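Local structure of glycosyl transferase family 9 (3TOV) at residues A[18-30]-A[43-56]. The protein probably transfers a sugar, such as a heptose, from a nucleotide-activated donor to an acceptor, as glycosyltransferases of family 9 do. Residues are numbered along the deposited sequence; the frame is centred on the assembly and turned at random.
Sequences HLGDVILTTPFLE and YVIDEKLQQVMEYN
Leu19 and Leu49 bring the backbones of 18-30 and 43-56 closest, CA to CA 6.2 Å, and the chains spread to 9.4 Å between the CA atoms of Leu29 and Tyr43. Leu49 spreads its two branches over the start of helix 19-23, CD2 against Leu19 CB at 3.8 Å and CD1 against Val22, a fit that suits a flexible, branched apolar side chain. The beta-branched Val22 has a methyl for each side: CG2 meets Ile45 CG2 and Leu49 CD1, while CG1, anti to the backbone N (chi1 164°), reaches Met53 CE at 3.7 Å. Met53, a selenomethionine bent at chi2 and chi3, lays CE over one face of the Tyr43 ring, offset toward the rim; Leu29 CD1 also packs against this ring, 3.4 Å from Tyr43 CE1. The tyrosine hydroxyl needs a partner in this buried setting: Tyr43 OH donates to Thr25 OG1 at 2.7 Å. Thr25 OG1 in turn donates to Val22 O (2.6 Å), on a lone pair in the carbonyl plane, so the threonine relays a bond from strand to helix. A valine at Thr25 would probably leave the buried Tyr43 hydroxyl without its acceptor. Helices 19-23 and 26-35 join the neighbouring parallel strands 10-14 and 40-46, a beta-alpha-beta crossover of the N-terminal Rossmann-like domain, as expected of a GT-B glycosyltransferase.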
loop_
_atom_site.group_PDB
_atom_site.type_symbol
_atom_site.label_atom_id
_atom_site.label_comp_id
_atom_site.label_asym_id
_atom_site.label_seq_id
_atom_site.Cartn_x
_atom_site.Cartn_y
_atom_site.Cartn_z
ATOM N N HIS A 18 2.521 3.286 8.268
ATOM C CA HIS A 18 2.158 4.196 7.203
ATOM C C HIS A 18 1.293 3.531 6.137
ATOM O O HIS A 18 1.195 2.310 6.085
ATOM C CB HIS A 18 3.431 4.759 6.603
ATOM C CG HIS A 18 4.061 5.822 7.446
ATOM N ND1 HIS A 18 3.406 6.415 8.502
ATOM C CD2 HIS A 18 5.281 6.407 7.382
ATOM C CE1 HIS A 18 4.194 7.322 9.053
ATOM N NE2 HIS A 18 5.336 7.338 8.392
ATOM N N LEU A 19 0.660 4.337 5.288
ATOM C CA LEU A 19 -0.280 3.825 4.287
ATOM C C LEU A 19 0.161 2.519 3.615
ATOM O O LEU A 19 -0.625 1.574 3.499
ATOM C CB LEU A 19 -0.555 4.884 3.222
ATOM C CG LEU A 19 -1.356 4.400 2.017
ATOM C CD1 LEU A 19 -2.755 4.035 2.437
ATOM C CD2 LEU A 19 -1.373 5.436 0.898
ATOM N N GLY A 20 1.413 2.477 3.167
ATOM C CA GLY A 20 1.929 1.314 2.462
ATOM C C GLY A 20 2.069 0.104 3.367
ATOM O O GLY A 20 1.490 -0.959 3.120
ATOM N N ASP A 21 2.849 0.270 4.428
ATOM C CA ASP A 21 3.027 -0.795 5.386
ATOM C C ASP A 21 1.674 -1.346 5.812
ATOM O O ASP A 21 1.522 -2.542 5.954
ATOM C CB ASP A 21 3.826 -0.310 6.590
ATOM C CG ASP A 21 5.187 0.270 6.199
ATOM O OD1 ASP A 21 6.158 -0.503 6.043
ATOM O OD2 ASP A 21 5.292 1.506 6.062
ATOM N N VAL A 22 0.672 -0.494 5.984
ATOM C CA VAL A 22 -0.633 -0.991 6.431
ATOM C C VAL A 22 -1.292 -1.915 5.413
ATOM O O VAL A 22 -1.666 -3.048 5.736
ATOM C CB VAL A 22 -1.608 0.138 6.830
ATOM C CG1 VAL A 22 -3.046 -0.379 6.895
ATOM C CG2 VAL A 22 -1.199 0.717 8.155
ATOM N N ILE A 23 -1.439 -1.443 4.186
ATOM C CA ILE A 23 -2.114 -2.249 3.178
ATOM C C ILE A 23 -1.471 -3.633 3.081
ATOM O O ILE A 23 -2.145 -4.634 2.818
ATOM C CB ILE A 23 -2.131 -1.529 1.831
ATOM C CG1 ILE A 23 -2.866 -0.187 1.999
ATOM C CG2 ILE A 23 -2.756 -2.411 0.768
ATOM C CD1 ILE A 23 -2.675 0.806 0.855
ATOM N N LEU A 24 -0.167 -3.681 3.341
ATOM C CA LEU A 24 0.604 -4.922 3.295
ATOM C C LEU A 24 0.292 -5.880 4.441
ATOM O O LEU A 24 0.686 -7.044 4.406
ATOM C CB LEU A 24 2.100 -4.611 3.290
ATOM C CG LEU A 24 2.603 -3.932 2.022
ATOM C CD1 LEU A 24 4.019 -3.459 2.211
ATOM C CD2 LEU A 24 2.500 -4.911 0.881
ATOM N N THR A 25 -0.396 -5.388 5.466
ATOM C CA THR A 25 -0.807 -6.238 6.576
ATOM C C THR A 25 -2.147 -6.875 6.255
ATOM O O THR A 25 -2.693 -7.644 7.049
ATOM C CB THR A 25 -0.969 -5.448 7.883
ATOM O OG1 THR A 25 -2.092 -4.556 7.780
ATOM C CG2 THR A 25 0.284 -4.660 8.193
ATOM N N THR A 26 -2.678 -6.550 5.087
ATOM C CA THR A 26 -4.047 -6.910 4.771
ATOM C C THR A 26 -4.263 -8.390 4.378
ATOM O O THR A 26 -5.318 -8.965 4.690
ATOM C CB THR A 26 -4.645 -5.927 3.737
ATOM O OG1 THR A 26 -6.030 -5.711 4.034
ATOM C CG2 THR A 26 -4.482 -6.438 2.312
ATOM N N PRO A 27 -3.265 -9.013 3.708
ATOM C CA PRO A 27 -3.331 -10.436 3.350
ATOM C C PRO A 27 -3.115 -11.328 4.580
ATOM O O PRO A 27 -3.745 -12.379 4.728
ATOM C CB PRO A 27 -2.157 -10.604 2.373
ATOM C CG PRO A 27 -1.722 -9.239 2.009
ATOM C CD PRO A 27 -2.022 -8.405 3.203
ATOM N N PHE A 28 -2.202 -10.904 5.444
ATOM C CA PHE A 28 -2.086 -11.459 6.784
ATOM C C PHE A 28 -3.449 -11.503 7.515
ATOM O O PHE A 28 -3.779 -12.467 8.225
ATOM C CB PHE A 28 -1.069 -10.617 7.556
ATOM C CG PHE A 28 -1.161 -10.747 9.041
ATOM C CD1 PHE A 28 -0.254 -11.526 9.735
ATOM C CD2 PHE A 28 -2.140 -10.072 9.749
ATOM C CE1 PHE A 28 -0.331 -11.639 11.111
ATOM C CE2 PHE A 28 -2.223 -10.185 11.124
ATOM C CZ PHE A 28 -1.317 -10.968 11.807
ATOM N N LEU A 29 -4.245 -10.458 7.333
ATOM C CA LEU A 29 -5.541 -10.376 7.988
ATOM C C LEU A 29 -6.561 -11.335 7.417
ATOM O O LEU A 29 -7.561 -11.651 8.076
ATOM C CB LEU A 29 -6.091 -8.971 7.869
ATOM C CG LEU A 29 -5.676 -8.053 8.992
ATOM C CD1 LEU A 29 -6.225 -6.694 8.692
ATOM C CD2 LEU A 29 -6.238 -8.614 10.272
ATOM N N GLU A 30 -6.340 -11.745 6.173
ATOM C CA GLU A 30 -7.196 -12.741 5.552
ATOM C C GLU A 30 -6.802 -14.095 6.104
ATOM O O GLU A 30 -7.656 -14.903 6.473
ATOM C CB GLU A 30 -7.028 -12.741 4.044
ATOM C CG GLU A 30 -7.691 -13.926 3.365
ATOM C CD GLU A 30 -7.354 -14.030 1.873
ATOM O OE1 GLU A 30 -6.373 -13.383 1.428
ATOM O OE2 GLU A 30 -8.076 -14.754 1.145
ATOM N N TYR A 43 -8.697 -4.453 15.034
ATOM C CA TYR A 43 -7.516 -3.797 14.461
ATOM C C TYR A 43 -7.315 -2.395 15.012
ATOM O O TYR A 43 -8.272 -1.692 15.304
ATOM C CB TYR A 43 -7.694 -3.661 12.961
ATOM C CG TYR A 43 -6.409 -3.484 12.161
ATOM C CD1 TYR A 43 -5.883 -4.543 11.441
ATOM C CD2 TYR A 43 -5.749 -2.258 12.097
ATOM C CE1 TYR A 43 -4.738 -4.409 10.697
ATOM C CE2 TYR A 43 -4.592 -2.111 11.353
ATOM C CZ TYR A 43 -4.093 -3.202 10.650
ATOM O OH TYR A 43 -2.946 -3.121 9.888
ATOM N N VAL A 44 -6.062 -1.976 15.108
ATOM C CA VAL A 44 -5.736 -0.658 15.622
ATOM C C VAL A 44 -4.735 0.086 14.721
ATOM O O VAL A 44 -3.530 -0.173 14.790
ATOM C CB VAL A 44 -5.168 -0.782 17.035
ATOM C CG1 VAL A 44 -4.978 0.587 17.661
ATOM C CG2 VAL A 44 -6.096 -1.642 17.888
ATOM N N ILE A 45 -5.248 0.996 13.879
ATOM C CA ILE A 45 -4.418 1.879 13.041
ATOM C C ILE A 45 -4.324 3.280 13.612
ATOM O O ILE A 45 -4.856 3.578 14.685
ATOM C CB ILE A 45 -5.004 2.148 11.618
ATOM C CG1 ILE A 45 -6.409 1.575 11.468
ATOM C CG2 ILE A 45 -4.029 1.783 10.513
ATOM C CD1 ILE A 45 -7.450 2.445 12.176
ATOM N N ASP A 46 -3.673 4.142 12.831
ATOM C CA ASP A 46 -3.564 5.561 13.118
ATOM C C ASP A 46 -4.686 6.317 12.408
ATOM O O ASP A 46 -4.960 6.072 11.237
ATOM C CB ASP A 46 -2.184 6.068 12.690
ATOM C CG ASP A 46 -2.239 7.418 12.003
ATOM O OD1 ASP A 46 -2.019 8.456 12.673
ATOM O OD2 ASP A 46 -2.495 7.436 10.784
ATOM N N GLU A 47 -5.323 7.235 13.132
ATOM C CA GLU A 47 -6.523 7.933 12.670
ATOM C C GLU A 47 -6.629 8.148 11.154
ATOM O O GLU A 47 -7.675 7.879 10.569
ATOM C CB GLU A 47 -6.695 9.265 13.424
ATOM C CG GLU A 47 -6.323 10.532 12.629
ATOM C CD GLU A 47 -5.093 11.272 13.170
ATOM O OE1 GLU A 47 -3.958 10.759 13.016
ATOM O OE2 GLU A 47 -5.260 12.375 13.741
ATOM N N LYS A 48 -5.555 8.619 10.525
ATOM C CA LYS A 48 -5.588 9.002 9.105
ATOM C C LYS A 48 -5.902 7.844 8.153
ATOM O O LYS A 48 -6.781 7.933 7.291
ATOM C CB LYS A 48 -4.269 9.682 8.699
ATOM C CG LYS A 48 -3.639 10.487 9.834
ATOM C CD LYS A 48 -2.812 11.672 9.346
ATOM C CE LYS A 48 -2.692 12.758 10.438
ATOM N NZ LYS A 48 -1.943 13.972 9.973
ATOM N N LEU A 49 -5.187 6.745 8.316
ATOM C CA LEU A 49 -5.318 5.648 7.377
ATOM C C LEU A 49 -6.630 4.909 7.582
ATOM O O LEU A 49 -6.858 3.860 6.979
ATOM C CB LEU A 49 -4.130 4.683 7.514
ATOM C CG LEU A 49 -2.749 5.344 7.496
ATOM C CD1 LEU A 49 -1.643 4.328 7.709
ATOM C CD2 LEU A 49 -2.561 6.089 6.190
ATOM N N GLN A 50 -7.495 5.456 8.422
ATOM C CA GLN A 50 -8.653 4.699 8.875
ATOM C C GLN A 50 -9.589 4.255 7.749
ATOM O O GLN A 50 -10.148 3.159 7.818
ATOM C CB GLN A 50 -9.401 5.444 9.987
ATOM C CG GLN A 50 -10.811 5.886 9.659
ATOM C CD GLN A 50 -11.138 7.202 10.328
ATOM O OE1 GLN A 50 -10.347 7.711 11.126
ATOM N NE2 GLN A 50 -12.296 7.772 10.001
ATOM N N GLN A 51 -9.749 5.075 6.711
ATOM C CA GLN A 51 -10.675 4.720 5.634
ATOM C C GLN A 51 -10.215 3.452 4.904
ATOM O O GLN A 51 -10.978 2.807 4.189
ATOM C CB GLN A 51 -10.849 5.873 4.654
ATOM C CG GLN A 51 -10.642 7.230 5.268
ATOM C CD GLN A 51 -11.241 8.336 4.418
ATOM O OE1 GLN A 51 -12.245 8.134 3.738
ATOM N NE2 GLN A 51 -10.621 9.509 4.448
ATOM N N VAL A 52 -8.956 3.095 5.103
ATOM C CA VAL A 52 -8.367 1.925 4.467
ATOM C C VAL A 52 -8.918 0.593 5.011
ATOM O O VAL A 52 -9.052 -0.399 4.282
ATOM C CB VAL A 52 -6.847 1.971 4.638
ATOM C CG1 VAL A 52 -6.233 0.606 4.394
ATOM C CG2 VAL A 52 -6.271 3.027 3.716
HETATM N N MSE A 53 -9.252 0.583 6.295
HETATM C CA MSE A 53 -9.682 -0.640 6.940
HETATM C C MSE A 53 -11.174 -0.652 7.274
HETATM O O MSE A 53 -11.753 -1.720 7.464
HETATM C CB MSE A 53 -8.853 -0.881 8.197
HETATM C CG MSE A 53 -8.711 -2.350 8.557
HETATM SE SE MSE A 53 -7.542 -3.305 7.334
HETATM C CE MSE A 53 -5.848 -2.556 7.877
ATOM N N GLU A 54 -11.783 0.529 7.337
ATOM C CA GLU A 54 -13.182 0.658 7.737
ATOM C C GLU A 54 -13.991 -0.558 7.319
ATOM O O GLU A 54 -14.239 -1.476 8.102
ATOM C CB GLU A 54 -13.808 1.900 7.107
ATOM C CG GLU A 54 -13.844 3.117 7.995
ATOM C CD GLU A 54 -14.519 4.287 7.306
ATOM O OE1 GLU A 54 -15.730 4.192 6.995
ATOM O OE2 GLU A 54 -13.831 5.301 7.057
ATOM N N TYR A 55 -14.419 -0.538 6.068
ATOM C CA TYR A 55 -15.071 -1.682 5.473
ATOM C C TYR A 55 -13.970 -2.678 5.136
ATOM O O TYR A 55 -13.030 -2.358 4.399
ATOM C CB TYR A 55 -15.849 -1.237 4.234
ATOM C CG TYR A 55 -16.612 0.057 4.462
ATOM C CD1 TYR A 55 -17.973 0.052 4.731
ATOM C CD2 TYR A 55 -15.961 1.284 4.428
ATOM C CE1 TYR A 55 -18.669 1.236 4.949
ATOM C CE2 TYR A 55 -16.642 2.468 4.640
ATOM C CZ TYR A 55 -17.997 2.442 4.903
ATOM O OH TYR A 55 -18.674 3.626 5.114
ATOM N N ASN A 56 -14.060 -3.862 5.732
ATOM C CA ASN A 56 -13.075 -4.922 5.542
ATOM C C ASN A 56 -13.569 -6.199 6.170
ATOM O O ASN A 56 -13.840 -6.247 7.371
ATOM C CB ASN A 56 -11.726 -4.572 6.152
ATOM C CG ASN A 56 -10.698 -5.664 5.926
ATOM O OD1 ASN A 56 -10.628 -6.615 6.689
ATOM N ND2 ASN A 56 -9.912 -5.543 4.856
#